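Local structure of kojibiose phosphorylase (Gut metagenome, 6W0P) at residues A[445-456]-A[493-504]. The protein is a phosphorylase of glycoside hydrolase family 65, a carbohydrate-active enzyme with a helical central catalytic domain. Numbering follows the deposited sequence.
Sequences IEMLVEISKFLL and AKKCFQYLDKIL
Leu500 sets its two methyls against the middle of segment 445-456, CD1 meeting Val449 CG2 at 3.7 Å and CD2 lying against the CB and OG of Ser452. With CG anti to the backbone N (chi1 176°), the branch reaches across to the facing helix. The segments run roughly antiparallel; their axes approach to 9.9 Å at closest, with N-to-C directions 138° apart. Apolar contacts continue on both sides of this centre. Toward the C-terminal end of 493-504, Ile445 CG1 meets Ile503 CG2 at 3.8 Å, while Leu448 CD1 approaches the CD2-CE2 side of the Tyr499 ring obliquely. Ile503 CG1 lies over the centre of one face of that ring, and Tyr428 meets Tyr499 edge-to-face. Toward the other end, Leu455 CD1 rests on Ala493 and on Cys496 CB.

The Phe497 ring brings its CE1-CZ side to the last turn of 445-456: CZ is 3.7 Å from both Leu455 CB and Leu456 CD2, and the carbonyl oxygen of Ser452 lies at the ring edge, near its plane.

Polar atoms are few here. Ser452 OG turns back one helical turn and donates to Leu448 O at 2.7 Å, the donor tilted 26° from the carbonyl plane; Ser452 N reaches the same oxygen from the opposite face, so two bonds grip it. Cys496 SG lies 3.5 Å from Ser452 OG and also packs against Ile451 CG2. Helix 418-434 adds Ile427 against Leu448 and Phe424 against Tyr499, while Leu515 of helix 513-518 touches Val449.

The contact joins helices 437-458 and 487-504 of the central catalytic domain, an (alpha/alpha)6 barrel in family GH65: the serine hydroxyl is satisfied within its own helix, and the two helices are joined mainly by close-fitting aliphatic and aromatic side chains.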
ATOM      1  N   ILE A 445      -9.299   3.914 -35.343  1.00 39.80           N
ATOM      2  CA  ILE A 445     -10.162   2.708 -35.220  1.00 38.24           C
ATOM      3  C   ILE A 445      -9.422   1.676 -34.369  1.00 36.98           C
ATOM      4  O   ILE A 445     -10.017   1.176 -33.422  1.00 35.32           O
ATOM      5  CB  ILE A 445     -10.537   2.184 -36.614  1.00 39.02           C
ATOM      6  CG1 ILE A 445     -11.246   3.267 -37.429  1.00 39.29           C
ATOM      7  CG2 ILE A 445     -11.363   0.902 -36.511  1.00 39.54           C
ATOM      8  CD1 ILE A 445     -11.433   2.922 -38.895  1.00 40.20           C
ATOM      9  N   GLU A 446      -8.153   1.404 -34.681  1.00 37.17           N
ATOM     10  CA  GLU A 446      -7.341   0.411 -33.940  1.00 37.82           C
ATOM     11  C   GLU A 446      -7.350   0.750 -32.437  1.00 37.74           C
ATOM     12  O   GLU A 446      -7.649  -0.165 -31.630  1.00 38.18           O
ATOM     13  CB  GLU A 446      -5.914   0.346 -34.477  1.00 38.37           C
ATOM     14  CG  GLU A 446      -5.163  -0.843 -33.898  1.00 38.99           C
ATOM     15  CD  GLU A 446      -3.695  -0.901 -34.246  1.00 40.48           C
ATOM     16  OE1 GLU A 446      -3.300  -0.207 -35.197  1.00 41.87           O
ATOM     17  OE2 GLU A 446      -2.948  -1.625 -33.550  1.00 42.20           O
ATOM     18  N   MET A 447      -7.043   2.006 -32.090  1.00 37.41           N
ATOM     19  CA  MET A 447      -7.000   2.512 -30.691  1.00 37.24           C
ATOM     20  C   MET A 447      -8.366   2.330 -30.036  1.00 37.42           C
ATOM     21  O   MET A 447      -8.386   1.957 -28.852  1.00 37.05           O
ATOM     22  CB  MET A 447      -6.636   3.995 -30.636  1.00 36.55           C
ATOM     23  CG  MET A 447      -5.242   4.257 -31.102  1.00 36.13           C
ATOM     24  SD  MET A 447      -4.935   5.999 -31.287  1.00 35.35           S
ATOM     25  CE  MET A 447      -4.413   6.381 -29.613  1.00 35.15           C
ATOM     26  N   LEU A 448      -9.448   2.595 -30.770  1.00 37.56           N
ATOM     27  CA  LEU A 448     -10.826   2.535 -30.216  1.00 37.89           C
ATOM     28  C   LEU A 448     -11.227   1.068 -29.962  1.00 39.14           C
ATOM     29  O   LEU A 448     -11.934   0.800 -28.937  1.00 39.52           O
ATOM     30  CB  LEU A 448     -11.799   3.208 -31.182  1.00 38.58           C
ATOM     31  CG  LEU A 448     -11.664   4.725 -31.329  1.00 38.68           C
ATOM     32  CD1 LEU A 448     -12.720   5.247 -32.298  1.00 39.14           C
ATOM     33  CD2 LEU A 448     -11.793   5.438 -29.981  1.00 38.09           C
ATOM     34  N   VAL A 449     -10.828   0.141 -30.847  1.00 38.23           N
ATOM     35  CA  VAL A 449     -11.184  -1.303 -30.707  1.00 37.53           C
ATOM     36  C   VAL A 449     -10.421  -1.843 -29.497  1.00 36.60           C
ATOM     37  O   VAL A 449     -11.031  -2.521 -28.665  1.00 35.22           O
ATOM     38  CB  VAL A 449     -10.908  -2.096 -32.002  1.00 37.73           C
ATOM     39  CG1 VAL A 449     -10.891  -3.606 -31.769  1.00 37.25           C
ATOM     40  CG2 VAL A 449     -11.916  -1.734 -33.079  1.00 37.68           C
ATOM     41  N   GLU A 450      -9.132  -1.517 -29.401  1.00 36.83           N
ATOM     42  CA  GLU A 450      -8.277  -1.989 -28.283  1.00 37.04           C
ATOM     43  C   GLU A 450      -8.827  -1.457 -26.954  1.00 35.42           C
ATOM     44  O   GLU A 450      -8.903  -2.265 -26.013  1.00 35.56           O
ATOM     45  CB  GLU A 450      -6.809  -1.599 -28.485  1.00 37.68           C
ATOM     46  CG  GLU A 450      -6.157  -2.293 -29.674  1.00 38.99           C
ATOM     47  CD  GLU A 450      -6.004  -3.808 -29.595  1.00 39.69           C
ATOM     48  OE1 GLU A 450      -6.308  -4.387 -28.528  1.00 39.21           O
ATOM     49  OE2 GLU A 450      -5.615  -4.407 -30.624  1.00 41.59           O
ATOM     50  N   ILE A 451      -9.196  -0.168 -26.867  1.00 34.11           N
ATOM     51  CA  ILE A 451      -9.717   0.426 -25.597  1.00 32.92           C
ATOM     52  C   ILE A 451     -11.046  -0.243 -25.261  1.00 33.25           C
ATOM     53  O   ILE A 451     -11.221  -0.640 -24.096  1.00 33.79           O
ATOM     54  CB  ILE A 451      -9.856   1.956 -25.661  1.00 32.38           C
ATOM     55  CG1 ILE A 451      -8.494   2.643 -25.781  1.00 31.80           C
ATOM     56  CG2 ILE A 451     -10.642   2.475 -24.468  1.00 31.56           C
ATOM     57  CD1 ILE A 451      -8.589   4.027 -26.359  1.00 31.60           C
ATOM     58  N   SER A 452     -11.934  -0.408 -26.242  1.00 33.99           N
ATOM     59  CA  SER A 452     -13.246  -1.078 -26.052  1.00 34.42           C
ATOM     60  C   SER A 452     -13.031  -2.507 -25.539  1.00 34.89           C
ATOM     61  O   SER A 452     -13.713  -2.886 -24.591  1.00 35.35           O
ATOM     62  CB  SER A 452     -14.086  -1.017 -27.295  1.00 34.28           C
ATOM     63  OG  SER A 452     -14.295   0.337 -27.658  1.00 34.08           O
ATOM     64  N   LYS A 453     -12.096  -3.258 -26.117  1.00 36.80           N
ATOM     65  CA  LYS A 453     -11.752  -4.636 -25.652  1.00 37.64           C
ATOM     66  C   LYS A 453     -11.392  -4.634 -24.160  1.00 37.84           C
ATOM     67  O   LYS A 453     -11.882  -5.514 -23.418  1.00 39.13           O
ATOM     68  CB  LYS A 453     -10.578  -5.181 -26.462  1.00 38.38           C
ATOM     69  CG  LYS A 453     -10.975  -5.812 -27.779  1.00 39.75           C
ATOM     70  CD  LYS A 453      -9.794  -6.162 -28.662  1.00 41.07           C
ATOM     71  CE  LYS A 453      -8.814  -7.154 -28.072  1.00 41.05           C
ATOM     72  NZ  LYS A 453      -7.486  -7.036 -28.729  1.00 41.61           N
ATOM     73  N   PHE A 454     -10.556  -3.694 -23.711  1.00 37.12           N
ATOM     74  CA  PHE A 454     -10.193  -3.581 -22.274  1.00 36.22           C
ATOM     75  C   PHE A 454     -11.447  -3.310 -21.441  1.00 35.62           C
ATOM     76  O   PHE A 454     -11.663  -4.000 -20.445  1.00 34.30           O
ATOM     77  CB  PHE A 454      -9.137  -2.506 -22.057  1.00 35.84           C
ATOM     78  CG  PHE A 454      -8.943  -2.153 -20.612  1.00 34.83           C
ATOM     79  CD1 PHE A 454      -8.517  -3.109 -19.710  1.00 34.50           C
ATOM     80  CD2 PHE A 454      -9.188  -0.866 -20.160  1.00 34.41           C
ATOM     81  CE1 PHE A 454      -8.339  -2.785 -18.373  1.00 34.09           C
ATOM     82  CE2 PHE A 454      -9.010  -0.551 -18.825  1.00 34.10           C
ATOM     83  CZ  PHE A 454      -8.582  -1.507 -17.938  1.00 33.96           C
ATOM     84  N   LEU A 455     -12.275  -2.357 -21.873  1.00 36.48           N
ATOM     85  CA  LEU A 455     -13.460  -1.911 -21.101  1.00 36.29           C
ATOM     86  C   LEU A 455     -14.439  -3.081 -20.970  1.00 36.99           C
ATOM     87  O   LEU A 455     -15.065  -3.198 -19.902  1.00 36.22           O
ATOM     88  CB  LEU A 455     -14.097  -0.699 -21.779  1.00 36.14           C
ATOM     89  CG  LEU A 455     -13.330   0.612 -21.643  1.00 36.77           C
ATOM     90  CD1 LEU A 455     -14.102   1.755 -22.298  1.00 37.73           C
ATOM     91  CD2 LEU A 455     -13.031   0.949 -20.185  1.00 36.12           C
ATOM     92  N   LEU A 456     -14.550  -3.918 -22.009  1.00 38.29           N
ATOM     93  CA  LEU A 456     -15.490  -5.079 -22.063  1.00 39.36           C
ATOM     94  C   LEU A 456     -14.978  -6.251 -21.226  1.00 37.51           C
ATOM     95  O   LEU A 456     -15.818  -7.026 -20.778  1.00 35.70           O
ATOM     96  CB  LEU A 456     -15.688  -5.527 -23.517  1.00 42.57           C
ATOM     97  CG  LEU A 456     -16.649  -4.666 -24.330  1.00 44.84           C
ATOM     98  CD1 LEU A 456     -16.543  -4.987 -25.814  1.00 46.49           C
ATOM     99  CD2 LEU A 456     -18.075  -4.847 -23.839  1.00 45.52           C
ATOM    100  N   ALA A 493     -17.345   4.896 -20.619  1.00 31.39           N
ATOM    101  CA  ALA A 493     -17.214   3.565 -21.251  1.00 32.15           C
ATOM    102  C   ALA A 493     -18.331   3.380 -22.289  1.00 33.70           C
ATOM    103  O   ALA A 493     -18.051   2.973 -23.445  1.00 34.13           O
ATOM    104  CB  ALA A 493     -17.261   2.480 -20.201  1.00 31.85           C
ATOM    105  N   LYS A 494     -19.571   3.650 -21.887  1.00 35.10           N
ATOM    106  CA  LYS A 494     -20.754   3.600 -22.784  1.00 35.81           C
ATOM    107  C   LYS A 494     -20.524   4.554 -23.963  1.00 35.42           C
ATOM    108  O   LYS A 494     -20.773   4.119 -25.107  1.00 35.56           O
ATOM    109  CB  LYS A 494     -22.024   3.918 -22.006  1.00 37.37           C
ATOM    110  CG  LYS A 494     -23.307   3.727 -22.797  1.00 39.91           C
ATOM    111  CD  LYS A 494     -24.593   4.007 -22.030  1.00 40.57           C
ATOM    112  CE  LYS A 494     -25.810   3.832 -22.918  1.00 42.35           C
ATOM    113  NZ  LYS A 494     -27.027   3.573 -22.115  1.00 43.67           N
ATOM    114  N   LYS A 495     -19.973   5.754 -23.727  1.00 34.68           N
ATOM    115  CA  LYS A 495     -19.655   6.703 -24.826  1.00 35.24           C
ATOM    116  C   LYS A 495     -18.593   6.096 -25.747  1.00 35.35           C
ATOM    117  O   LYS A 495     -18.693   6.292 -26.965  1.00 36.08           O
ATOM    118  CB  LYS A 495     -19.195   8.068 -24.313  1.00 35.77           C
ATOM    119  CG  LYS A 495     -20.301   8.967 -23.785  1.00 36.22           C
ATOM    120  CD  LYS A 495     -21.262   9.436 -24.862  1.00 37.37           C
ATOM    121  CE  LYS A 495     -22.031  10.665 -24.443  1.00 37.56           C
ATOM    122  NZ  LYS A 495     -23.097  10.997 -25.416  1.00 38.76           N
ATOM    123  N   CYS A 496     -17.600   5.403 -25.207  1.00 35.13           N
ATOM    124  CA  CYS A 496     -16.578   4.715 -26.032  1.00 35.80           C
ATOM    125  C   CYS A 496     -17.266   3.676 -26.935  1.00 36.61           C
ATOM    126  O   CYS A 496     -17.011   3.673 -28.153  1.00 36.79           O
ATOM    127  CB  CYS A 496     -15.521   4.028 -25.186  1.00 35.39           C
ATOM    128  SG  CYS A 496     -14.122   3.500 -26.209  1.00 35.68           S
ATOM    129  N   PHE A 497     -18.154   2.858 -26.369  1.00 36.57           N
ATOM    130  CA  PHE A 497     -18.814   1.742 -27.093  1.00 36.64           C
ATOM    131  C   PHE A 497     -19.635   2.310 -28.250  1.00 37.27           C
ATOM    132  O   PHE A 497     -19.538   1.772 -29.356  1.00 37.18           O
ATOM    133  CB  PHE A 497     -19.693   0.911 -26.156  1.00 36.15           C
ATOM    134  CG  PHE A 497     -18.939   0.161 -25.089  1.00 35.42           C
ATOM    135  CD1 PHE A 497     -17.622  -0.203 -25.275  1.00 34.71           C
ATOM    136  CD2 PHE A 497     -19.566  -0.183 -23.903  1.00 35.55           C
ATOM    137  CE1 PHE A 497     -16.929  -0.875 -24.287  1.00 35.43           C
ATOM    138  CE2 PHE A 497     -18.875  -0.861 -22.915  1.00 36.07           C
ATOM    139  CZ  PHE A 497     -17.559  -1.225 -23.118  1.00 35.83           C
ATOM    140  N   GLN A 498     -20.401   3.371 -27.992  1.00 38.03           N
ATOM    141  CA  GLN A 498     -21.322   3.960 -28.995  1.00 38.66           C
ATOM    142  C   GLN A 498     -20.508   4.648 -30.096  1.00 39.33           C
ATOM    143  O   GLN A 498     -20.888   4.516 -31.265  1.00 39.77           O
ATOM    144  CB  GLN A 498     -22.313   4.893 -28.320  1.00 39.17           C
ATOM    145  CG  GLN A 498     -23.274   4.161 -27.398  1.00 39.43           C
ATOM    146  CD  GLN A 498     -24.136   5.141 -26.643  1.00 39.98           C
ATOM    147  OE1 GLN A 498     -23.709   6.255 -26.344  1.00 39.76           O
ATOM    148  NE2 GLN A 498     -25.357   4.728 -26.330  1.00 39.65           N
ATOM    149  N   TYR A 499     -19.378   5.282 -29.780  1.00 38.66           N
ATOM    150  CA  TYR A 499     -18.533   5.906 -30.831  1.00 39.06           C
ATOM    151  C   TYR A 499     -17.956   4.820 -31.752  1.00 40.24           C
ATOM    152  O   TYR A 499     -17.969   5.003 -32.985  1.00 41.54           O
ATOM    153  CB  TYR A 499     -17.423   6.777 -30.241  1.00 38.54           C
ATOM    154  CG  TYR A 499     -16.714   7.647 -31.250  1.00 38.06           C
ATOM    155  CD1 TYR A 499     -17.420   8.488 -32.103  1.00 38.98           C
ATOM    156  CD2 TYR A 499     -15.335   7.635 -31.352  1.00 37.72           C
ATOM    157  CE1 TYR A 499     -16.774   9.296 -33.028  1.00 38.85           C
ATOM    158  CE2 TYR A 499     -14.672   8.439 -32.264  1.00 37.72           C
ATOM    159  CZ  TYR A 499     -15.391   9.267 -33.109  1.00 38.72           C
ATOM    160  OH  TYR A 499     -14.726  10.051 -34.013  1.00 39.39           O
ATOM    161  N   LEU A 500     -17.430   3.737 -31.189  1.00 40.08           N
ATOM    162  CA  LEU A 500     -16.799   2.676 -32.006  1.00 41.79           C
ATOM    163  C   LEU A 500     -17.867   2.082 -32.923  1.00 43.64           C
ATOM    164  O   LEU A 500     -17.615   1.975 -34.125  1.00 42.91           O
ATOM    165  CB  LEU A 500     -16.197   1.589 -31.114  1.00 41.07           C
ATOM    166  CG  LEU A 500     -15.604   0.406 -31.873  1.00 41.03           C
ATOM    167  CD1 LEU A 500     -14.600   0.870 -32.914  1.00 40.80           C
ATOM    168  CD2 LEU A 500     -14.951  -0.583 -30.923  1.00 41.17           C
ATOM    169  N   ASP A 501     -19.009   1.719 -32.339  1.00 45.31           N
ATOM    170  CA  ASP A 501     -20.208   1.223 -33.055  1.00 47.64           C
ATOM    171  C   ASP A 501     -20.506   2.096 -34.282  1.00 48.78           C
ATOM    172  O   ASP A 501     -20.611   1.520 -35.382  1.00 47.99           O
ATOM    173  CB  ASP A 501     -21.414   1.137 -32.122  1.00 49.05           C
ATOM    174  CG  ASP A 501     -22.621   0.591 -32.866  1.00 51.84           C
ATOM    175  OD1 ASP A 501     -23.184   1.372 -33.666  1.00 54.09           O
ATOM    176  OD2 ASP A 501     -22.942  -0.624 -32.702  1.00 52.52           O
ATOM    177  N   LYS A 502     -20.638   3.419 -34.104  1.00 50.39           N
ATOM    178  CA  LYS A 502     -20.903   4.403 -35.190  1.00 51.93           C
ATOM    179  C   LYS A 502     -19.746   4.429 -36.204  1.00 52.45           C
ATOM    180  O   LYS A 502     -20.037   4.477 -37.409  1.00 52.21           O
ATOM    181  CB  LYS A 502     -21.152   5.794 -34.612  1.00 54.71           C
ATOM    182  CG  LYS A 502     -21.253   6.910 -35.640  1.00 56.23           C
ATOM    183  CD  LYS A 502     -22.049   8.100 -35.144  1.00 58.83           C
ATOM    184  CE  LYS A 502     -21.670   9.398 -35.820  1.00 60.12           C
ATOM    185  NZ  LYS A 502     -20.343   9.862 -35.341  1.00 62.02           N
ATOM    186  N   ILE A 503     -18.480   4.369 -35.776  1.00 50.91           N
ATOM    187  CA  ILE A 503     -17.347   4.314 -36.747  1.00 51.51           C
ATOM    188  C   ILE A 503     -17.387   2.987 -37.537  1.00 53.01           C
ATOM    189  O   ILE A 503     -17.121   3.017 -38.750  1.00 54.37           O
ATOM    190  CB  ILE A 503     -15.991   4.556 -36.065  1.00 51.28           C
ATOM    191  CG1 ILE A 503     -15.895   5.962 -35.466  1.00 51.37           C
ATOM    192  CG2 ILE A 503     -14.858   4.308 -37.046  1.00 51.85           C
ATOM    193  CD1 ILE A 503     -15.788   7.075 -36.497  1.00 51.30           C
ATOM    194  N   LEU A 504     -17.730   1.865 -36.912  1.00 51.93           N
ATOM    195  CA  LEU A 504     -17.746   0.550 -37.603  1.00 53.03           C
ATOM    196  C   LEU A 504     -18.882   0.510 -38.636  1.00 54.01           C
ATOM    197  O   LEU A 504     -18.707  -0.173 -39.645  1.00 53.16           O
ATOM    198  CB  LEU A 504     -17.861  -0.571 -36.568  1.00 53.23           C
ATOM    199  CG  LEU A 504     -16.634  -0.747 -35.672  1.00 53.38           C
ATOM    200  CD1 LEU A 504     -16.825  -1.891 -34.684  1.00 53.84           C
ATOM    201  CD2 LEU A 504     -15.375  -0.968 -36.495  1.00 54.09           C
TER